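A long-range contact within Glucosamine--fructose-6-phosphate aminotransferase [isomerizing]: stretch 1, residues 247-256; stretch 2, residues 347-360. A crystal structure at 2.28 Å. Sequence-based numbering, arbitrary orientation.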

ATOM      1  N   LEU A 247      11.446  -0.375  -5.973  1.00 14.87           N
ATOM      2  CA  LEU A 247      12.260   0.100  -4.879  1.00 14.84           C
ATOM      3  C   LEU A 247      13.722  -0.009  -5.230  1.00 15.85           C
ATOM      4  O   LEU A 247      14.475   0.908  -4.965  1.00 15.24           O
ATOM      5  CB  LEU A 247      11.971  -0.719  -3.621  1.00 14.60           C
ATOM      6  CG  LEU A 247      12.854  -0.442  -2.412  1.00 15.84           C
ATOM      7  CD1 LEU A 247      12.595   1.062  -2.022  1.00 15.95           C
ATOM      8  CD2 LEU A 247      12.556  -1.428  -1.259  1.00 14.57           C
ATOM      9  N   LYS A 248      14.160  -1.124  -5.819  1.00 17.01           N
ATOM     10  CA  LYS A 248      15.612  -1.217  -6.172  1.00 18.11           C
ATOM     11  C   LYS A 248      15.988  -0.148  -7.207  1.00 17.78           C
ATOM     12  O   LYS A 248      17.025   0.492  -7.083  1.00 17.54           O
ATOM     13  CB  LYS A 248      16.072  -2.557  -6.723  1.00 18.58           C
ATOM     14  CG  LYS A 248      15.716  -3.834  -5.964  1.00 22.13           C
ATOM     15  CD  LYS A 248      16.447  -4.027  -4.681  1.00 23.62           C
ATOM     16  CE  LYS A 248      15.811  -3.281  -3.510  1.00 23.47           C
ATOM     17  NZ  LYS A 248      15.873  -4.137  -2.255  1.00 23.85           N
ATOM     18  N   LEU A 249      15.186   0.015  -8.237  1.00 17.41           N
ATOM     19  CA  LEU A 249      15.545   0.949  -9.286  1.00 18.93           C
ATOM     20  C   LEU A 249      15.664   2.343  -8.739  1.00 20.77           C
ATOM     21  O   LEU A 249      16.614   3.051  -9.038  1.00 22.81           O
ATOM     22  CB  LEU A 249      14.515   0.924 -10.415  1.00 18.86           C
ATOM     23  CG  LEU A 249      14.919   1.711 -11.657  1.00 17.71           C
ATOM     24  CD1 LEU A 249      16.176   1.159 -12.151  1.00 17.96           C
ATOM     25  CD2 LEU A 249      13.814   1.649 -12.730  1.00 18.51           C
ATOM     26  N   LYS A 250      14.710   2.723  -7.912  1.00 21.48           N
ATOM     27  CA  LYS A 250      14.658   4.038  -7.318  1.00 23.83           C
ATOM     28  C   LYS A 250      15.866   4.250  -6.401  1.00 25.41           C
ATOM     29  O   LYS A 250      16.577   5.259  -6.494  1.00 26.14           O
ATOM     30  CB  LYS A 250      13.331   4.107  -6.540  1.00 24.29           C
ATOM     31  CG  LYS A 250      12.982   5.359  -5.834  1.00 28.02           C
ATOM     32  CD  LYS A 250      11.503   5.386  -5.404  1.00 33.41           C
ATOM     33  CE  LYS A 250      10.964   4.028  -4.892  1.00 35.24           C
ATOM     34  NZ  LYS A 250       9.598   4.127  -4.286  1.00 37.58           N
ATOM     35  N   GLU A 251      16.116   3.257  -5.559  1.00 26.64           N
ATOM     36  CA  GLU A 251      17.111   3.305  -4.490  1.00 28.46           C
ATOM     37  C   GLU A 251      18.521   3.469  -5.000  1.00 28.31           C
ATOM     38  O   GLU A 251      19.320   4.076  -4.312  1.00 28.46           O
ATOM     39  CB  GLU A 251      17.064   1.985  -3.684  1.00 30.02           C
ATOM     40  CG  GLU A 251      17.503   1.997  -2.212  1.00 34.88           C
ATOM     41  CD  GLU A 251      17.081   0.692  -1.430  1.00 41.00           C
ATOM     42  OE1 GLU A 251      16.702  -0.329  -2.052  1.00 44.94           O
ATOM     43  OE2 GLU A 251      17.123   0.685  -0.174  1.00 46.15           O
ATOM     44  N   ILE A 252      18.850   2.901  -6.168  1.00 28.07           N
ATOM     45  CA  ILE A 252      20.213   2.998  -6.679  1.00 27.30           C
ATOM     46  C   ILE A 252      20.426   3.688  -8.020  1.00 26.83           C
ATOM     47  O   ILE A 252      21.555   4.098  -8.307  1.00 26.65           O
ATOM     48  CB  ILE A 252      20.911   1.626  -6.701  1.00 28.14           C
ATOM     49  CG1 ILE A 252      20.439   0.778  -7.885  1.00 29.20           C
ATOM     50  CG2 ILE A 252      20.720   0.905  -5.358  1.00 27.18           C
ATOM     51  CD1 ILE A 252      20.959  -0.698  -7.796  1.00 29.99           C
ATOM     52  N   SER A 253      19.391   3.816  -8.844  1.00 26.24           N
ATOM     53  CA  SER A 253      19.496   4.647 -10.062  1.00 26.58           C
ATOM     54  C   SER A 253      18.894   6.026  -9.906  1.00 26.44           C
ATOM     55  O   SER A 253      19.105   6.894 -10.734  1.00 27.61           O
ATOM     56  CB  SER A 253      18.844   3.966 -11.259  1.00 27.17           C
ATOM     57  OG  SER A 253      17.455   4.141 -11.316  1.00 23.53           O
ATOM     58  N   TYR A 254      18.130   6.211  -8.845  1.00 25.91           N
ATOM     59  CA  TYR A 254      17.409   7.442  -8.603  1.00 25.93           C
ATOM     60  C   TYR A 254      16.368   7.796  -9.640  1.00 24.25           C
ATOM     61  O   TYR A 254      15.846   8.843  -9.569  1.00 24.01           O
ATOM     62  CB  TYR A 254      18.349   8.640  -8.429  1.00 27.03           C
ATOM     63  CG  TYR A 254      19.471   8.398  -7.461  1.00 30.65           C
ATOM     64  CD1 TYR A 254      19.279   7.608  -6.330  1.00 31.92           C
ATOM     65  CD2 TYR A 254      20.730   8.960  -7.673  1.00 33.55           C
ATOM     66  CE1 TYR A 254      20.309   7.369  -5.450  1.00 33.95           C
ATOM     67  CE2 TYR A 254      21.767   8.740  -6.783  1.00 34.27           C
ATOM     68  CZ  TYR A 254      21.550   7.930  -5.674  1.00 35.25           C
ATOM     69  OH  TYR A 254      22.560   7.696  -4.758  1.00 37.01           O
ATOM     70  N   ILE A 255      16.040   6.900 -10.554  1.00 22.81           N
ATOM     71  CA  ILE A 255      14.847   7.022 -11.363  1.00 21.58           C
ATOM     72  C   ILE A 255      13.590   6.978 -10.493  1.00 21.25           C
ATOM     73  O   ILE A 255      13.501   6.193  -9.554  1.00 20.44           O
ATOM     74  CB  ILE A 255      14.748   5.914 -12.382  1.00 20.50           C
ATOM     75  CG1 ILE A 255      15.865   6.043 -13.410  1.00 21.96           C
ATOM     76  CG2 ILE A 255      13.464   5.993 -13.110  1.00 20.64           C
ATOM     77  CD1 ILE A 255      15.916   4.866 -14.427  1.00 20.66           C
ATOM     78  N   HIS A 256      12.593   7.790 -10.847  1.00 21.09           N
ATOM     79  CA  HIS A 256      11.325   7.763 -10.143  1.00 20.80           C
ATOM     80  C   HIS A 256      10.526   6.541 -10.574  1.00 20.03           C
ATOM     81  O   HIS A 256       9.650   6.622 -11.439  1.00 21.83           O
ATOM     82  CB  HIS A 256      10.514   9.052 -10.362  1.00 21.83           C
ATOM     83  CG  HIS A 256       9.356   9.210  -9.417  1.00 22.92           C
ATOM     84  ND1 HIS A 256       8.507  10.291  -9.457  1.00 24.04           N
ATOM     85  CD2 HIS A 256       8.912   8.423  -8.407  1.00 23.19           C
ATOM     86  CE1 HIS A 256       7.597  10.162  -8.507  1.00 24.18           C
ATOM     87  NE2 HIS A 256       7.802   9.027  -7.876  1.00 21.70           N
ATOM     88  N   LEU A 347      18.361  -5.576 -13.396  1.00 16.23           N
ATOM     89  CA  LEU A 347      17.974  -4.397 -14.100  1.00 16.70           C
ATOM     90  C   LEU A 347      18.426  -3.211 -13.338  1.00 18.00           C
ATOM     91  O   LEU A 347      18.958  -2.254 -13.913  1.00 20.07           O
ATOM     92  CB  LEU A 347      16.469  -4.343 -14.266  1.00 16.11           C
ATOM     93  CG  LEU A 347      15.947  -3.146 -15.122  1.00 19.55           C
ATOM     94  CD1 LEU A 347      16.584  -3.076 -16.528  1.00 17.39           C
ATOM     95  CD2 LEU A 347      14.422  -3.141 -15.215  1.00 13.40           C
ATOM     96  N   SER A 348      18.203  -3.235 -12.041  1.00 17.79           N
ATOM     97  CA  SER A 348      18.505  -2.066 -11.265  1.00 19.29           C
ATOM     98  C   SER A 348      20.001  -1.899 -11.146  1.00 19.54           C
ATOM     99  O   SER A 348      20.486  -0.774 -11.123  1.00 20.42           O
ATOM    100  CB  SER A 348      17.844  -2.090  -9.869  1.00 18.88           C
ATOM    101  OG  SER A 348      18.591  -2.940  -8.999  1.00 21.53           O
ATOM    102  N   TYR A 349      20.732  -3.004 -11.096  1.00 19.89           N
ATOM    103  CA  TYR A 349      22.185  -2.930 -11.104  1.00 19.82           C
ATOM    104  C   TYR A 349      22.706  -2.285 -12.368  1.00 19.58           C
ATOM    105  O   TYR A 349      23.432  -1.313 -12.310  1.00 20.10           O
ATOM    106  CB  TYR A 349      22.815  -4.305 -10.925  1.00 20.07           C
ATOM    107  CG  TYR A 349      24.315  -4.279 -11.123  1.00 22.31           C
ATOM    108  CD1 TYR A 349      25.180  -3.858 -10.101  1.00 24.18           C
ATOM    109  CD2 TYR A 349      24.880  -4.666 -12.356  1.00 24.46           C
ATOM    110  CE1 TYR A 349      26.575  -3.835 -10.291  1.00 25.47           C
ATOM    111  CE2 TYR A 349      26.263  -4.629 -12.559  1.00 27.02           C
ATOM    112  CZ  TYR A 349      27.107  -4.209 -11.522  1.00 25.54           C
ATOM    113  OH  TYR A 349      28.452  -4.175 -11.755  1.00 25.81           O
ATOM    114  N   HIS A 350      22.341  -2.806 -13.515  1.00 19.17           N
ATOM    115  CA  HIS A 350      22.848  -2.224 -14.746  1.00 20.39           C
ATOM    116  C   HIS A 350      22.407  -0.785 -15.040  1.00 21.49           C
ATOM    117  O   HIS A 350      23.186  -0.017 -15.601  1.00 22.32           O
ATOM    118  CB  HIS A 350      22.483  -3.099 -15.907  1.00 20.74           C
ATOM    119  CG  HIS A 350      23.213  -4.394 -15.897  1.00 21.01           C
ATOM    120  ND1 HIS A 350      24.584  -4.475 -16.008  1.00 24.33           N
ATOM    121  CD2 HIS A 350      22.769  -5.662 -15.767  1.00 23.60           C
ATOM    122  CE1 HIS A 350      24.950  -5.746 -15.981  1.00 22.91           C
ATOM    123  NE2 HIS A 350      23.865  -6.486 -15.840  1.00 24.32           N
ATOM    124  N   VAL A 351      21.182  -0.401 -14.649  1.00 20.69           N
ATOM    125  CA  VAL A 351      20.728   0.938 -14.918  1.00 20.36           C
ATOM    126  C   VAL A 351      21.504   1.884 -14.025  1.00 21.09           C
ATOM    127  O   VAL A 351      21.839   2.995 -14.433  1.00 19.67           O
ATOM    128  CB  VAL A 351      19.243   1.036 -14.729  1.00 20.45           C
ATOM    129  CG1 VAL A 351      18.758   2.498 -14.696  1.00 19.24           C
ATOM    130  CG2 VAL A 351      18.591   0.221 -15.811  1.00 19.83           C
ATOM    131  N   ALA A 352      21.870   1.402 -12.841  1.00 21.87           N
ATOM    132  CA  ALA A 352      22.703   2.185 -11.925  1.00 22.91           C
ATOM    133  C   ALA A 352      24.056   2.446 -12.527  1.00 24.26           C
ATOM    134  O   ALA A 352      24.562   3.567 -12.450  1.00 25.72           O
ATOM    135  CB  ALA A 352      22.862   1.488 -10.591  1.00 22.39           C
ATOM    136  N   ILE A 353      24.636   1.439 -13.149  1.00 25.06           N
ATOM    137  CA  ILE A 353      25.927   1.641 -13.808  1.00 26.52           C
ATOM    138  C   ILE A 353      25.823   2.655 -14.961  1.00 28.17           C
ATOM    139  O   ILE A 353      26.597   3.607 -15.028  1.00 27.92           O
ATOM    140  CB  ILE A 353      26.520   0.353 -14.337  1.00 26.60           C
ATOM    141  CG1 ILE A 353      26.739  -0.630 -13.183  1.00 26.38           C
ATOM    142  CG2 ILE A 353      27.858   0.630 -15.061  1.00 25.31           C
ATOM    143  CD1 ILE A 353      27.650  -0.153 -12.152  1.00 25.01           C
ATOM    144  N   ILE A 354      24.845   2.464 -15.838  1.00 29.60           N
ATOM    145  CA  ILE A 354      24.528   3.453 -16.878  1.00 30.99           C
ATOM    146  C   ILE A 354      24.398   4.880 -16.339  1.00 31.56           C
ATOM    147  O   ILE A 354      24.910   5.798 -16.916  1.00 32.42           O
ATOM    148  CB  ILE A 354      23.210   3.125 -17.588  1.00 31.42           C
ATOM    149  CG1 ILE A 354      23.355   1.875 -18.472  1.00 32.96           C
ATOM    150  CG2 ILE A 354      22.761   4.296 -18.428  1.00 31.30           C
ATOM    151  CD1 ILE A 354      24.070   2.102 -19.762  1.00 34.78           C
ATOM    152  N   LYS A 355      23.715   5.064 -15.228  1.00 31.78           N
ATOM    153  CA  LYS A 355      23.571   6.407 -14.642  1.00 32.27           C
ATOM    154  C   LYS A 355      24.814   6.823 -13.856  1.00 33.35           C
ATOM    155  O   LYS A 355      24.911   7.960 -13.441  1.00 33.11           O
ATOM    156  CB  LYS A 355      22.364   6.469 -13.701  1.00 31.26           C
ATOM    157  CG  LYS A 355      20.976   6.207 -14.359  1.00 30.37           C
ATOM    158  CD  LYS A 355      20.273   7.496 -14.666  1.00 28.83           C
ATOM    159  CE  LYS A 355      18.928   7.275 -15.314  1.00 28.53           C
ATOM    160  NZ  LYS A 355      18.363   8.546 -15.868  1.00 26.76           N
ATOM    161  N   GLY A 356      25.752   5.901 -13.619  1.00 34.16           N
ATOM    162  CA  GLY A 356      26.973   6.243 -12.887  1.00 34.97           C
ATOM    163  C   GLY A 356      26.777   6.400 -11.392  1.00 34.97           C
ATOM    164  O   GLY A 356      27.575   7.051 -10.723  1.00 34.07           O
ATOM    165  N   THR A 357      25.705   5.813 -10.868  1.00 36.14           N
ATOM    166  CA  THR A 357      25.401   5.922  -9.437  1.00 37.09           C
ATOM    167  C   THR A 357      26.043   4.772  -8.688  1.00 38.58           C
ATOM    168  O   THR A 357      26.592   3.858  -9.292  1.00 38.76           O
ATOM    169  CB  THR A 357      23.873   6.033  -9.123  1.00 37.00           C
ATOM    170  OG1 THR A 357      23.115   5.146  -9.954  1.00 35.83           O
ATOM    171  CG2 THR A 357      23.382   7.485  -9.311  1.00 35.21           C
ATOM    172  N   ASP A 358      26.038   4.874  -7.368  1.00 40.34           N
ATOM    173  CA  ASP A 358      26.833   3.981  -6.516  1.00 42.16           C
ATOM    174  C   ASP A 358      26.029   2.719  -6.346  1.00 41.29           C
ATOM    175  O   ASP A 358      24.815   2.776  -6.098  1.00 42.59           O
ATOM    176  CB  ASP A 358      27.091   4.600  -5.117  1.00 43.08           C
ATOM    177  CG  ASP A 358      28.254   5.601  -5.112  1.00 47.65           C
ATOM    178  OD1 ASP A 358      29.201   5.440  -5.929  1.00 52.64           O
ATOM    179  OD2 ASP A 358      28.214   6.549  -4.283  1.00 51.95           O
ATOM    180  N   VAL A 359      26.659   1.569  -6.493  1.00 39.81           N
ATOM    181  CA  VAL A 359      25.909   0.368  -6.197  1.00 38.09           C
ATOM    182  C   VAL A 359      26.303  -0.180  -4.845  1.00 37.17           C
ATOM    183  O   VAL A 359      25.513  -0.800  -4.186  1.00 35.63           O
ATOM    184  CB  VAL A 359      25.965  -0.655  -7.335  1.00 38.19           C
ATOM    185  CG1 VAL A 359      25.127  -0.127  -8.488  1.00 36.28           C
ATOM    186  CG2 VAL A 359      27.401  -0.934  -7.746  1.00 38.46           C
ATOM    187  N   ASP A 360      27.521   0.072  -4.418  1.00 37.72           N
ATOM    188  CA  ASP A 360      27.964  -0.460  -3.152  1.00 38.49           C
ATOM    189  C   ASP A 360      27.879   0.615  -2.056  1.00 40.11           C
ATOM    190  O   ASP A 360      27.840   1.814  -2.345  1.00 40.25           O
ATOM    191  CB  ASP A 360      29.388  -0.995  -3.300  1.00 38.10           C
ATOM    192  CG  ASP A 360      29.454  -2.317  -4.098  1.00 37.37           C
ATOM    193  OD1 ASP A 360      28.424  -3.053  -4.206  1.00 29.09           O
ATOM    194  OD2 ASP A 360      30.571  -2.614  -4.604  1.00 36.43           O
TER

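Two helices that run in nearly the same direction can approach closely wherever the residues between them are small, and this contact is a compact example. The helix of residues 247-253 and that of 347-355 lie at 24° to each other, with axes 8.7 Å apart at their closest. The backbones come nearest at two places one helical turn apart: Leu-249 CA lies 4.7 Å from Ser-348 CA, and Ser-253 CA lies 4.5 Å from Ala-352 CA. Each pair contains a serine or an alanine, or both, so little side-chain bulk stands between the main chains.

Along the second stretch, Ser-348 is the first residue to make substantial contact. Its CA-to-CB bond points toward the first helix, and the short side chain fits against the backbone there, with Ser-348 CB 3.8 Å from Leu-249 N. Ser-348 OG packs 3.4 Å from Lys-248 CB, while its own hydrogen bonding is met by a residue adjoining one of the stretches. Ile-252 reaches back to the same residue: its chi1 is p and chi2 t, and Ile-252 CD1 comes to 3.4 Å from Ser-348 O. That carbonyl already accepts the helical hydrogen bond from Ala-352 N, so the methyl group packs against a satisfied acceptor.

One turn on, Val-351 supplies a shared apolar surface. Val-351 CG1 lies 3.9 Å from Leu-249 CD1, 3.7 Å from Ser-253 CB and 3.7 Å from Ile-255 CD1, so a single methyl group touches three residues of the first stretch. The hydroxyl of Ser-253, in this apolar setting, is engaged within its own stretch: Ser-253 OG donates to Leu-249 O at 2.7 Å and accepts from Ile-255 N at 3.2 Å. Next to Val-351, Ala-352 CB rests 3.7 Å from Ile-252 CG1, a close fit that complements the near approach of the backbones.

Lys-355 contributes through the aliphatic part of its side chain. Lys-355 CE packs 3.8 Å from Ile-255 CG1, and its amino group is hydrogen-bonded elsewhere in the structure. Gly-356 then leaves helical geometry with positive phi, in a Schellman motif: Gly-356 N bonds to Ile-353 O at 2.8 Å, and Thr-357 N to Ala-352 O at 3.0 Å.

After this turn, Thr-357 directs its CA-to-CB bond toward the first stretch and makes the one hydrogen bond across the contact. Thr-357 OG1 donates to Ile-252 O at 2.5 Å, a very short distance. The acceptor lies in the last turn of its helix, where the chain is about to turn through the positive phi of Tyr-254. The threonine methyl is used as well, with Thr-357 CG2 3.3 Å from Tyr-254 CE2 in an oblique approach to the ring.

Val-359 closes the series: Val-359 CG1 lies 4.3 Å from Ile-252 CD1. Ile-252 thus meets both the helix and the segment that follows it, and it has the largest covered area of any residue in the contact.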